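Local coordinates for autophagy-related protein 9 (Schizosaccharomyces pombe, PDB 7D0I) that scrambles phospholipids between the two leaflets of the membrane as a homotrimer, and so supports growth of the autophagosome, at residues L371-E376 against L612-T617; L452-Y457 against S601-N606; I515-T520 against F540-F545. The protein carries 1 engineered substitution. All coordinates share one frame; numbering follows the deposited sequence.

Overall arrangement
Contact 1 is fully buried, whereas contacts 2 and 3 lie at the surface. Contacts 1 and 2 both use helix 603-624, contact 2 at its start and contact 1 farther along, their centres about 18 Å apart. Contact 3 belongs to a transmembrane pair whose centre is about 56 Å from that of contact 1 and about 40 Å from that of contact 2. The chemistry follows the place: threonines, a glycine and an isoleucine pack beside a detergent pocket in contact 1; main-chain hydrogen bonds and a cation-pi contact join the segments of contact 2, where two arginines also lie close; contact 3 is made by apolar side-chain atoms. Contacts 2 and 3 both touch neighbouring subunits.

Contact 1. Residues L371-E376 against L612-T617; sequences LTHTTE and LGILLT. With LMN (Lauryl Maltose Neopentyl Glycol), chain H.
One wall of a detergent pocket is built where the start of helix 373-382 packs on helix 603-624, which is thought to lie within the membrane. His373 faces the bound lauryl maltose neopentyl glycol: its CG stands in the crowded position between backbone N and carbonyl carbon (chi1 53°), and sugar atom C5 lies 3.7 Å above the plane of the imidazole, over its centre. ND1 is hydrogen-bonded to Glu610, one turn ahead of Ile614, which would help to set the ring's rotation and would probably favour a protonated imidazole. On the protein side, Ile614 CD1 reaches His373 NE2 at 3.6 Å, obliquely to the ring. An alanine in place of His373 would remove the imidazole from the sugar and from Glu610, and would probably loosen both the detergent site and the packing around Ile614.

Behind the histidine, four threonines supply small, branched surfaces. Thr374 CG2 meets Ile614 CG1 at 3.7 Å, the two side chains crossing at about a right angle. Thr617 CG2 lies 3.1 Å from Thr375 OG1 and also packs against Thr374 OG1. Gly613 suits its place because Thr372 OG1 sits 3.5 Å from Gly613 CA, where a beta carbon would collide with the hydroxyl. Within the turn, Thr375 OG1 accepts weak hydrogen bonds from Thr372 N (3.0 Å) and Thr372 OG1 (3.2 Å), although Thr372, the N-cap residue, makes no capping bond itself. The motif is a helix N-terminus packed across another helix through glycine and small beta-branched residues, beside an amphiphile pocket.

Contact 2. Residues L452-Y457 against S601-N606; sequences LSTRRY and SYRIVN
Arg603, Tyr602 and Arg456 bury the most surface where strand 455-457 pairs with the end of strand 600-602, just as the latter turns into helix 603-624. The backbone sets the frame. Arg456 and Ser601 form an antiparallel hydrogen-bonded pair, Arg456 N giving to Ser601 O at 2.9 Å nearly along the C=O axis, with a weaker bond returning from Ser601 N to Arg456 O. Beyond the non-hydrogen-bonded pair Arg455-Tyr602, the first residue of the helix, Arg603, still gives its N-H to Thr454 O at 2.9 Å, so the ladder runs on into the helix start.

Arg603 extends with CG anti to the backbone N and bends at its third torsion (chi3 -76°), which brings its guanidinium alongside that of Arg456. The two point the same way with their planes steeply inclined, and Arg456 NE is 3.3 Å from Arg603 NH2, a meeting of donors and of like charges. Thr454 CG2 lies over a face of each guanidinium, a small methyl suited to pack on both cations. Glu559 of the second subunit forms a salt bridge with Arg603 and a long, weak ion pair with Arg456, while Tyr483 gives Arg456 a cation-pi partner.

Tyr602 serves a third arginine. Arg455 CZ stands 4.4 Å from the Tyr602 ring centroid, 17° off the normal, a cation-pi contact over one face, and Arg455 NH2 is hydrogen-bonded to the carbonyl of Tyr600. Ser453 OG approaches the same ring at its edge, in plane, 3.6 Å from Tyr602 CE1.

Two neighbouring positive charges would be costly alone; the acidic residue from the second subunit probably offsets them, so charge balance here is likely to be shared across the subunit interface.

Contact 3. Residues I515-T520 against F540-F545; sequences ILVIIT and FYLGLF
Leu542 swings its CG anti to the backbone N (chi1 -156°), while Leu516 keeps its CG anti to the carbonyl carbon (chi1 -66°), and these settings bring the two leucines together between helices 496-520 and 538-555. Leu542 CD1 makes the two closest contacts: it touches Leu516 CB at 3.9 Å and Val517 CG2 at 3.8 Å, the valine and leucine crossing at about a right angle. The branch of Val517 that does this, CG2, lies beside its own backbone N.

Leu516 also reaches across with CD1. It comes to the edge of the Phe545 ring, 4.4 Å from Phe545 CD2, and lies 4.3 Å from Tyr541 CB, whose ring leads away. Branched aliphatic chains suit this place, for they bridge the distance between helices whose local axes are 10.8 Å apart by apolar contact alone. Phe545 continues the seam toward Leu509 and Thr513 of helix 496-520.

Helix 496-520 also meets the third subunit, with Ile515 against Phe219 and Ile518 against Phe438 of that chain. Two consecutive transmembrane helices running in roughly opposite directions (143° between local axes), joined by a largely unmodelled, probably lumenal connection, make a helical hairpin typical of polytopic membrane proteins.

Contact 1. Residues L371-E376 against L612-T617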
loop_
_atom_site.group_PDB
_atom_site.type_symbol
_atom_site.label_atom_id
_atom_site.label_comp_id
_atom_site.label_asym_id
_atom_site.label_seq_id
_atom_site.Cartn_x
_atom_site.Cartn_y
_atom_site.Cartn_z
ATOM N N LEU A 371 -20.849 14.714 37.767
ATOM C CA LEU A 371 -21.919 14.810 36.784
ATOM C C LEU A 371 -22.792 13.574 36.965
ATOM O O LEU A 371 -22.598 12.563 36.293
ATOM C CB LEU A 371 -21.358 14.911 35.380
ATOM C CG LEU A 371 -22.304 15.243 34.236
ATOM C CD1 LEU A 371 -23.071 16.506 34.521
ATOM C CD2 LEU A 371 -21.494 15.414 32.995
ATOM N N THR A 372 -23.751 13.659 37.879
ATOM C CA THR A 372 -24.693 12.579 38.102
ATOM C C THR A 372 -25.707 12.548 36.965
ATOM O O THR A 372 -25.613 13.297 35.995
ATOM C CB THR A 372 -25.380 12.765 39.449
ATOM O OG1 THR A 372 -24.478 13.416 40.348
ATOM C CG2 THR A 372 -25.766 11.437 40.040
ATOM N N HIS A 373 -26.694 11.662 37.070
ATOM C CA HIS A 373 -27.792 11.710 36.119
ATOM C C HIS A 373 -28.797 12.783 36.493
ATOM O O HIS A 373 -29.412 13.385 35.607
ATOM C CB HIS A 373 -28.468 10.342 36.002
ATOM C CG HIS A 373 -28.890 9.753 37.311
ATOM N ND1 HIS A 373 -28.098 8.878 38.024
ATOM C CD2 HIS A 373 -30.011 9.927 38.048
ATOM C CE1 HIS A 373 -28.720 8.530 39.137
ATOM N NE2 HIS A 373 -29.884 9.152 39.174
ATOM N N THR A 374 -28.957 13.065 37.783
ATOM C CA THR A 374 -29.823 14.169 38.180
ATOM C C THR A 374 -29.212 15.511 37.817
ATOM O O THR A 374 -29.946 16.456 37.514
ATOM C CB THR A 374 -30.109 14.122 39.673
ATOM O OG1 THR A 374 -28.878 14.250 40.390
ATOM C CG2 THR A 374 -30.773 12.820 40.037
ATOM N N THR A 375 -27.885 15.622 37.843
ATOM C CA THR A 375 -27.245 16.857 37.405
ATOM C C THR A 375 -27.600 17.162 35.962
ATOM O O THR A 375 -27.963 18.292 35.625
ATOM C CB THR A 375 -25.730 16.761 37.557
ATOM O OG1 THR A 375 -25.409 16.031 38.744
ATOM C CG2 THR A 375 -25.131 18.139 37.656
ATOM N N GLU A 376 -27.521 16.160 35.092
ATOM C CA GLU A 376 -27.804 16.425 33.690
ATOM C C GLU A 376 -29.297 16.536 33.425
ATOM O O GLU A 376 -29.695 17.255 32.505
ATOM C CB GLU A 376 -27.155 15.362 32.809
ATOM C CG GLU A 376 -27.893 14.068 32.718
ATOM C CD GLU A 376 -27.075 12.999 32.034
ATOM O OE1 GLU A 376 -25.840 12.996 32.203
ATOM O OE2 GLU A 376 -27.666 12.158 31.330
ATOM N N LEU A 612 -24.232 10.258 46.324
ATOM C CA LEU A 612 -23.877 11.515 46.970
ATOM C C LEU A 612 -24.127 12.710 46.060
ATOM O O LEU A 612 -24.385 13.819 46.544
ATOM C CB LEU A 612 -22.418 11.476 47.416
ATOM C CG LEU A 612 -21.961 12.607 48.332
ATOM C CD1 LEU A 612 -22.771 12.601 49.606
ATOM C CD2 LEU A 612 -20.485 12.472 48.641
ATOM N N GLY A 613 -24.075 12.511 44.742
ATOM C CA GLY A 613 -24.325 13.609 43.832
ATOM C C GLY A 613 -25.781 14.004 43.774
ATOM O O GLY A 613 -26.098 15.180 43.598
ATOM N N ILE A 614 -26.686 13.040 43.920
ATOM C CA ILE A 614 -28.098 13.388 43.995
ATOM C C ILE A 614 -28.353 14.293 45.189
ATOM O O ILE A 614 -29.257 15.131 45.163
ATOM C CB ILE A 614 -28.952 12.112 44.042
ATOM C CG1 ILE A 614 -28.730 11.300 42.774
ATOM C CG2 ILE A 614 -30.417 12.451 44.187
ATOM C CD1 ILE A 614 -29.589 10.083 42.689
ATOM N N LEU A 615 -27.545 14.160 46.239
ATOM C CA LEU A 615 -27.677 15.041 47.389
ATOM C C LEU A 615 -26.999 16.379 47.151
ATOM O O LEU A 615 -27.518 17.422 47.560
ATOM C CB LEU A 615 -27.093 14.372 48.631
ATOM C CG LEU A 615 -27.788 13.103 49.111
ATOM C CD1 LEU A 615 -27.070 12.541 50.316
ATOM C CD2 LEU A 615 -29.235 13.396 49.438
ATOM N N LEU A 616 -25.844 16.378 46.499
ATOM C CA LEU A 616 -25.063 17.598 46.356
ATOM C C LEU A 616 -25.412 18.419 45.120
ATOM O O LEU A 616 -24.808 19.476 44.917
ATOM C CB LEU A 616 -23.572 17.265 46.341
ATOM C CG LEU A 616 -23.047 16.760 47.680
ATOM C CD1 LEU A 616 -21.547 16.596 47.639
ATOM C CD2 LEU A 616 -23.452 17.714 48.786
ATOM N N THR A 617 -26.351 17.977 44.289
ATOM C CA THR A 617 -26.707 18.793 43.132
ATOM C C THR A 617 -27.425 20.087 43.502
ATOM O O THR A 617 -27.257 21.083 42.789
ATOM C CB THR A 617 -27.564 18.015 42.135
ATOM O OG1 THR A 617 -28.536 17.225 42.827
ATOM C CG2 THR A 617 -26.699 17.122 41.295
HETATM C C1 LMN H . -32.269 6.883 34.951
HETATM O O1 LMN H . -33.417 6.861 34.324
HETATM C C2 LMN H . -31.255 5.939 34.260
HETATM O O2 LMN H . -30.880 6.528 33.016
HETATM C C3 LMN H . -30.005 5.678 35.052
HETATM O O3 LMN H . -29.378 4.490 34.455
HETATM C C4 LMN H . -30.197 5.433 36.494
HETATM O O4 LMN H . -28.890 5.614 37.202
HETATM C C5 LMN H . -31.170 6.371 37.113
HETATM O O5 LMN H . -32.456 6.368 36.394
HETATM C C6 LMN H . -31.436 5.983 38.567
HETATM O O6 LMN H . -32.447 6.820 39.084
HETATM C CAA LMN H . -40.348 6.325 43.966
HETATM C CAB LMN H . -44.935 13.235 34.420
HETATM O OAI LMN H . -28.003 0.478 38.801
HETATM O OAJ LMN H . -33.666 3.734 24.815
HETATM O OAL LMN H . -32.802 2.859 33.661
HETATM O OAN LMN H . -34.378 4.365 28.007
HETATM O OAP LMN H . -36.170 4.538 30.049
HETATM O OAQ LMN H . -25.369 1.570 38.306
HETATM O OAR LMN H . -32.398 -0.197 25.192
HETATM O OAS LMN H . -25.104 3.022 35.930
HETATM O OAT LMN H . -31.060 -1.048 27.491
HETATM O OAU LMN H . -26.419 5.770 36.489
HETATM O OAV LMN H . -32.323 0.511 29.855
HETATM C CAW LMN H . -39.232 5.853 43.008
HETATM C CAX LMN H . -43.526 12.634 34.222
HETATM C CAY LMN H . -38.097 6.910 42.989
HETATM C CAZ LMN H . -43.504 11.192 34.788
HETATM C CBA LMN H . -37.164 6.705 41.763
HETATM C CBB LMN H . -42.082 10.588 34.612
HETATM C CBC LMN H . -37.827 5.772 40.705
HETATM C CBD LMN H . -41.776 10.416 33.097
HETATM C CBE LMN H . -36.719 5.067 39.869
HETATM C CBF LMN H . -40.886 9.151 32.904
HETATM C CBG LMN H . -35.660 6.118 39.420
HETATM C CBH LMN H . -39.391 9.567 32.753
HETATM C CBI LMN H . -36.171 6.816 38.117
HETATM C CBJ LMN H . -38.581 8.970 33.949
HETATM C CBK LMN H . -36.272 5.753 36.967
HETATM C CBL LMN H . -37.100 8.713 33.494
HETATM C CBM LMN H . -28.497 1.771 39.060
HETATM C CBN LMN H . -32.577 2.981 25.303
HETATM C CBP LMN H . -32.897 2.584 32.281
HETATM C CBQ LMN H . -36.942 6.413 35.709
HETATM C CBR LMN H . -35.808 8.204 34.245
HETATM C CBS LMN H . -34.446 6.144 35.027
HETATM C CBT LMN H . -36.299 5.832 33.249
HETATM O OBV LMN H . -35.742 6.430 32.067
HETATM O OBX LMN H . -34.364 4.508 32.180
HETATM O OBY LMN H . -27.968 4.118 38.761
HETATM O OBZ LMN H . -33.289 2.461 27.564
HETATM O OCB LMN H . -32.073 3.198 29.520
HETATM C CCC LMN H . -27.380 2.770 38.946
HETATM C CCD LMN H . -33.077 1.893 26.213
HETATM C CCF LMN H . -33.193 3.856 31.546
HETATM C CCH LMN H . -33.905 4.757 29.345
HETATM C CCJ LMN H . -34.675 5.747 31.472
HETATM C CCL LMN H . -35.042 5.426 30.037
HETATM C CCM LMN H . -35.882 6.654 34.557
HETATM C CCN LMN H . -26.460 2.357 37.787
HETATM C CCO LMN H . -32.061 0.747 26.226
HETATM C CCQ LMN H . -33.396 3.568 30.051
HETATM C CCR LMN H . -28.236 4.402 37.334
HETATM C CCS LMN H . -32.041 2.414 28.362
HETATM C CCT LMN H . -25.898 3.520 37.055
HETATM C CCU LMN H . -32.025 0.053 27.544
HETATM C CCV LMN H . -26.940 4.429 36.513
HETATM C CCW LMN H . -31.652 0.960 28.662
#

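Contact 2. Residues L452-Y457 against S601-N606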
loop_
_atom_site.group_PDB
_atom_site.type_symbol
_atom_site.label_atom_id
_atom_site.label_comp_id
_atom_site.label_asym_id
_atom_site.label_seq_id
_atom_site.Cartn_x
_atom_site.Cartn_y
_atom_site.Cartn_z
ATOM N N LEU A 452 -16.010 -7.326 42.795
ATOM C CA LEU A 452 -15.945 -6.057 43.506
ATOM C C LEU A 452 -14.983 -5.078 42.858
ATOM O O LEU A 452 -15.163 -3.865 42.993
ATOM C CB LEU A 452 -15.533 -6.286 44.963
ATOM C CG LEU A 452 -15.731 -5.142 45.964
ATOM C CD1 LEU A 452 -16.101 -5.710 47.314
ATOM C CD2 LEU A 452 -14.485 -4.283 46.083
ATOM N N SER A 453 -13.973 -5.579 42.153
ATOM C CA SER A 453 -13.024 -4.739 41.440
ATOM C C SER A 453 -13.436 -4.477 40.000
ATOM O O SER A 453 -12.587 -4.114 39.179
ATOM C CB SER A 453 -11.633 -5.375 41.469
ATOM O OG SER A 453 -10.766 -4.721 40.561
ATOM N N THR A 454 -14.709 -4.669 39.665
ATOM C CA THR A 454 -15.177 -4.349 38.327
ATOM C C THR A 454 -15.157 -2.842 38.141
ATOM O O THR A 454 -15.857 -2.116 38.850
ATOM C CB THR A 454 -16.579 -4.895 38.103
ATOM O OG1 THR A 454 -16.517 -6.319 37.958
ATOM C CG2 THR A 454 -17.178 -4.298 36.856
ATOM N N ARG A 455 -14.353 -2.373 37.201
ATOM C CA ARG A 455 -14.197 -0.951 36.966
ATOM C C ARG A 455 -15.014 -0.517 35.761
ATOM O O ARG A 455 -15.175 -1.258 34.791
ATOM C CB ARG A 455 -12.727 -0.598 36.764
ATOM C CG ARG A 455 -11.859 -0.927 37.955
ATOM C CD ARG A 455 -10.391 -0.775 37.632
ATOM N NE ARG A 455 -9.924 0.590 37.811
ATOM C CZ ARG A 455 -9.257 1.005 38.879
ATOM N NH1 ARG A 455 -8.981 0.151 39.847
ATOM N NH2 ARG A 455 -8.862 2.261 38.977
ATOM N N ARG A 456 -15.542 0.699 35.847
ATOM C CA ARG A 456 -16.341 1.309 34.802
ATOM C C ARG A 456 -15.971 2.779 34.721
ATOM O O ARG A 456 -15.387 3.337 35.650
ATOM C CB ARG A 456 -17.836 1.150 35.078
ATOM C CG ARG A 456 -18.335 -0.274 35.059
ATOM C CD ARG A 456 -18.614 -0.733 33.652
ATOM N NE ARG A 456 -18.979 -2.142 33.588
ATOM C CZ ARG A 456 -18.119 -3.124 33.339
ATOM N NH1 ARG A 456 -16.841 -2.853 33.129
ATOM N NH2 ARG A 456 -18.541 -4.378 33.299
ATOM N N TYR A 457 -16.309 3.410 33.603
ATOM C CA TYR A 457 -16.063 4.835 33.457
ATOM C C TYR A 457 -17.094 5.626 34.241
ATOM O O TYR A 457 -18.283 5.307 34.225
ATOM C CB TYR A 457 -16.108 5.251 31.990
ATOM C CG TYR A 457 -15.055 4.619 31.123
ATOM C CD1 TYR A 457 -13.730 4.994 31.218
ATOM C CD2 TYR A 457 -15.389 3.666 30.190
ATOM C CE1 TYR A 457 -12.776 4.420 30.426
ATOM C CE2 TYR A 457 -14.439 3.093 29.392
ATOM C CZ TYR A 457 -13.139 3.473 29.514
ATOM O OH TYR A 457 -12.195 2.896 28.713
ATOM N N SER A 601 -13.093 4.259 37.219
ATOM C CA SER A 601 -13.139 4.005 38.649
ATOM C C SER A 601 -13.747 2.642 38.933
ATOM O O SER A 601 -14.100 1.890 38.029
ATOM C CB SER A 601 -13.930 5.097 39.361
ATOM O OG SER A 601 -13.285 6.350 39.261
ATOM N N TYR A 602 -13.865 2.320 40.214
ATOM C CA TYR A 602 -14.576 1.125 40.628
ATOM C C TYR A 602 -16.074 1.356 40.536
ATOM O O TYR A 602 -16.560 2.470 40.724
ATOM C CB TYR A 602 -14.214 0.740 42.059
ATOM C CG TYR A 602 -12.799 0.264 42.241
ATOM C CD1 TYR A 602 -12.407 -0.981 41.795
ATOM C CD2 TYR A 602 -11.863 1.054 42.885
ATOM C CE1 TYR A 602 -11.123 -1.419 41.963
ATOM C CE2 TYR A 602 -10.575 0.624 43.058
ATOM C CZ TYR A 602 -10.210 -0.614 42.597
ATOM O OH TYR A 602 -8.922 -1.052 42.767
ATOM N N ARG A 603 -16.813 0.288 40.254
ATOM C CA ARG A 603 -18.255 0.435 40.127
ATOM C C ARG A 603 -18.901 0.804 41.456
ATOM O O ARG A 603 -19.886 1.549 41.482
ATOM C CB ARG A 603 -18.861 -0.846 39.570
ATOM C CG ARG A 603 -20.361 -0.812 39.463
ATOM C CD ARG A 603 -20.898 -2.165 39.076
ATOM N NE ARG A 603 -20.695 -2.455 37.665
ATOM C CZ ARG A 603 -20.973 -3.621 37.100
ATOM N NH1 ARG A 603 -21.457 -4.613 37.833
ATOM N NH2 ARG A 603 -20.760 -3.802 35.806
ATOM N N ILE A 604 -18.355 0.319 42.569
ATOM C CA ILE A 604 -18.930 0.641 43.870
ATOM C C ILE A 604 -18.673 2.101 44.221
ATOM O O ILE A 604 -19.526 2.770 44.813
ATOM C CB ILE A 604 -18.380 -0.318 44.941
ATOM C CG1 ILE A 604 -18.942 0.037 46.312
ATOM C CG2 ILE A 604 -16.868 -0.303 44.954
ATOM C CD1 ILE A 604 -20.437 -0.140 46.412
ATOM N N VAL A 605 -17.505 2.622 43.850
ATOM C CA VAL A 605 -17.242 4.045 44.034
ATOM C C VAL A 605 -18.181 4.866 43.166
ATOM O O VAL A 605 -18.676 5.923 43.583
ATOM C CB VAL A 605 -15.769 4.356 43.726
ATOM C CG1 VAL A 605 -15.520 5.834 43.833
ATOM C CG2 VAL A 605 -14.875 3.603 44.672
ATOM N N ASN A 606 -18.445 4.396 41.947
ATOM C CA ASN A 606 -19.405 5.076 41.091
ATOM C C ASN A 606 -20.786 5.096 41.726
ATOM O O ASN A 606 -21.510 6.084 41.602
ATOM C CB ASN A 606 -19.463 4.410 39.722
ATOM C CG ASN A 606 -18.201 4.604 38.930
ATOM O OD1 ASN A 606 -17.324 5.363 39.320
ATOM N ND2 ASN A 606 -18.106 3.923 37.802
#

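Contact 3. Residues I515-T520 against F540-F545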
loop_
_atom_site.group_PDB
_atom_site.type_symbol
_atom_site.label_atom_id
_atom_site.label_comp_id
_atom_site.label_asym_id
_atom_site.label_seq_id
_atom_site.Cartn_x
_atom_site.Cartn_y
_atom_site.Cartn_z
ATOM N N ILE A 515 10.572 -29.333 53.701
ATOM C CA ILE A 515 11.077 -30.095 54.841
ATOM C C ILE A 515 9.950 -30.879 55.505
ATOM O O ILE A 515 10.108 -32.059 55.840
ATOM C CB ILE A 515 11.787 -29.167 55.839
ATOM C CG1 ILE A 515 13.255 -29.024 55.455
ATOM C CG2 ILE A 515 11.672 -29.705 57.250
ATOM C CD1 ILE A 515 14.020 -30.318 55.530
ATOM N N LEU A 516 8.791 -30.243 55.689
ATOM C CA LEU A 516 7.695 -30.916 56.379
ATOM C C LEU A 516 7.186 -32.112 55.588
ATOM O O LEU A 516 6.935 -33.177 56.159
ATOM C CB LEU A 516 6.558 -29.933 56.659
ATOM C CG LEU A 516 6.887 -28.807 57.637
ATOM C CD1 LEU A 516 5.637 -28.019 57.995
ATOM C CD2 LEU A 516 7.559 -29.354 58.881
ATOM N N VAL A 517 7.035 -31.965 54.273
ATOM C CA VAL A 517 6.533 -33.071 53.467
ATOM C C VAL A 517 7.564 -34.187 53.389
ATOM O O VAL A 517 7.215 -35.372 53.417
ATOM C CB VAL A 517 6.120 -32.578 52.070
ATOM C CG1 VAL A 517 5.744 -33.749 51.191
ATOM C CG2 VAL A 517 4.958 -31.617 52.176
ATOM N N ILE A 518 8.850 -33.838 53.309
ATOM C CA ILE A 518 9.878 -34.874 53.257
ATOM C C ILE A 518 10.110 -35.528 54.608
ATOM O O ILE A 518 10.739 -36.591 54.670
ATOM C CB ILE A 518 11.195 -34.299 52.703
ATOM C CG1 ILE A 518 11.990 -35.393 51.994
ATOM C CG2 ILE A 518 12.021 -33.680 53.815
ATOM C CD1 ILE A 518 13.218 -34.884 51.278
ATOM N N ILE A 519 9.621 -34.927 55.694
ATOM C CA ILE A 519 9.709 -35.562 57.005
ATOM C C ILE A 519 8.435 -36.313 57.384
ATOM O O ILE A 519 8.494 -37.207 58.242
ATOM C CB ILE A 519 10.066 -34.532 58.098
ATOM C CG1 ILE A 519 10.807 -35.213 59.246
ATOM C CG2 ILE A 519 8.822 -33.848 58.627
ATOM C CD1 ILE A 519 12.114 -35.850 58.833
ATOM N N THR A 520 7.292 -35.986 56.777
ATOM C CA THR A 520 6.073 -36.734 57.056
ATOM C C THR A 520 5.971 -38.010 56.236
ATOM O O THR A 520 5.172 -38.887 56.577
ATOM C CB THR A 520 4.835 -35.877 56.801
ATOM O OG1 THR A 520 4.884 -35.337 55.476
ATOM C CG2 THR A 520 4.750 -34.747 57.814
ATOM N N PHE A 540 -1.537 -28.792 60.560
ATOM C CA PHE A 540 -2.012 -27.417 60.625
ATOM C C PHE A 540 -1.021 -26.470 59.965
ATOM O O PHE A 540 -1.405 -25.592 59.183
ATOM C CB PHE A 540 -2.260 -27.017 62.079
ATOM C CG PHE A 540 -2.288 -25.535 62.307
ATOM C CD1 PHE A 540 -3.300 -24.757 61.771
ATOM C CD2 PHE A 540 -1.310 -24.921 63.068
ATOM C CE1 PHE A 540 -3.327 -23.392 61.984
ATOM C CE2 PHE A 540 -1.333 -23.557 63.285
ATOM C CZ PHE A 540 -2.343 -22.792 62.742
ATOM N N TYR A 541 0.269 -26.639 60.268
ATOM C CA TYR A 541 1.287 -25.797 59.654
ATOM C C TYR A 541 1.361 -26.027 58.152
ATOM O O TYR A 541 1.539 -25.078 57.383
ATOM C CB TYR A 541 2.646 -26.058 60.300
ATOM C CG TYR A 541 2.859 -25.302 61.585
ATOM C CD1 TYR A 541 2.293 -24.051 61.775
ATOM C CD2 TYR A 541 3.623 -25.838 62.609
ATOM C CE1 TYR A 541 2.485 -23.354 62.948
ATOM C CE2 TYR A 541 3.819 -25.150 63.787
ATOM C CZ TYR A 541 3.249 -23.907 63.951
ATOM O OH TYR A 541 3.442 -23.219 65.125
ATOM N N LEU A 542 1.230 -27.279 57.716
ATOM C CA LEU A 542 1.268 -27.565 56.288
ATOM C C LEU A 542 0.110 -26.888 55.566
ATOM O O LEU A 542 0.297 -26.293 54.499
ATOM C CB LEU A 542 1.239 -29.076 56.056
ATOM C CG LEU A 542 1.829 -29.564 54.735
ATOM C CD1 LEU A 542 3.305 -29.240 54.684
ATOM C CD2 LEU A 542 1.608 -31.052 54.569
ATOM N N GLY A 543 -1.090 -26.951 56.141
ATOM C CA GLY A 543 -2.227 -26.280 55.533
ATOM C C GLY A 543 -2.078 -24.770 55.521
ATOM O O GLY A 543 -2.385 -24.115 54.519
ATOM N N LEU A 544 -1.602 -24.197 56.629
ATOM C CA LEU A 544 -1.402 -22.754 56.688
ATOM C C LEU A 544 -0.375 -22.298 55.660
ATOM O O LEU A 544 -0.567 -21.279 54.982
ATOM C CB LEU A 544 -0.966 -22.345 58.092
ATOM C CG LEU A 544 -0.596 -20.874 58.276
ATOM C CD1 LEU A 544 -1.794 -19.986 58.001
ATOM C CD2 LEU A 544 -0.050 -20.633 59.672
ATOM N N PHE A 545 0.721 -23.043 55.522
ATOM C CA PHE A 545 1.747 -22.672 54.560
ATOM C C PHE A 545 1.253 -22.846 53.133
ATOM O O PHE A 545 1.567 -22.031 52.265
ATOM C CB PHE A 545 3.014 -23.489 54.800
ATOM C CG PHE A 545 3.751 -23.093 56.039
ATOM C CD1 PHE A 545 3.578 -21.836 56.587
ATOM C CD2 PHE A 545 4.615 -23.972 56.659
ATOM C CE1 PHE A 545 4.250 -21.465 57.727
ATOM C CE2 PHE A 545 5.291 -23.606 57.799
ATOM C CZ PHE A 545 5.110 -22.352 58.334
#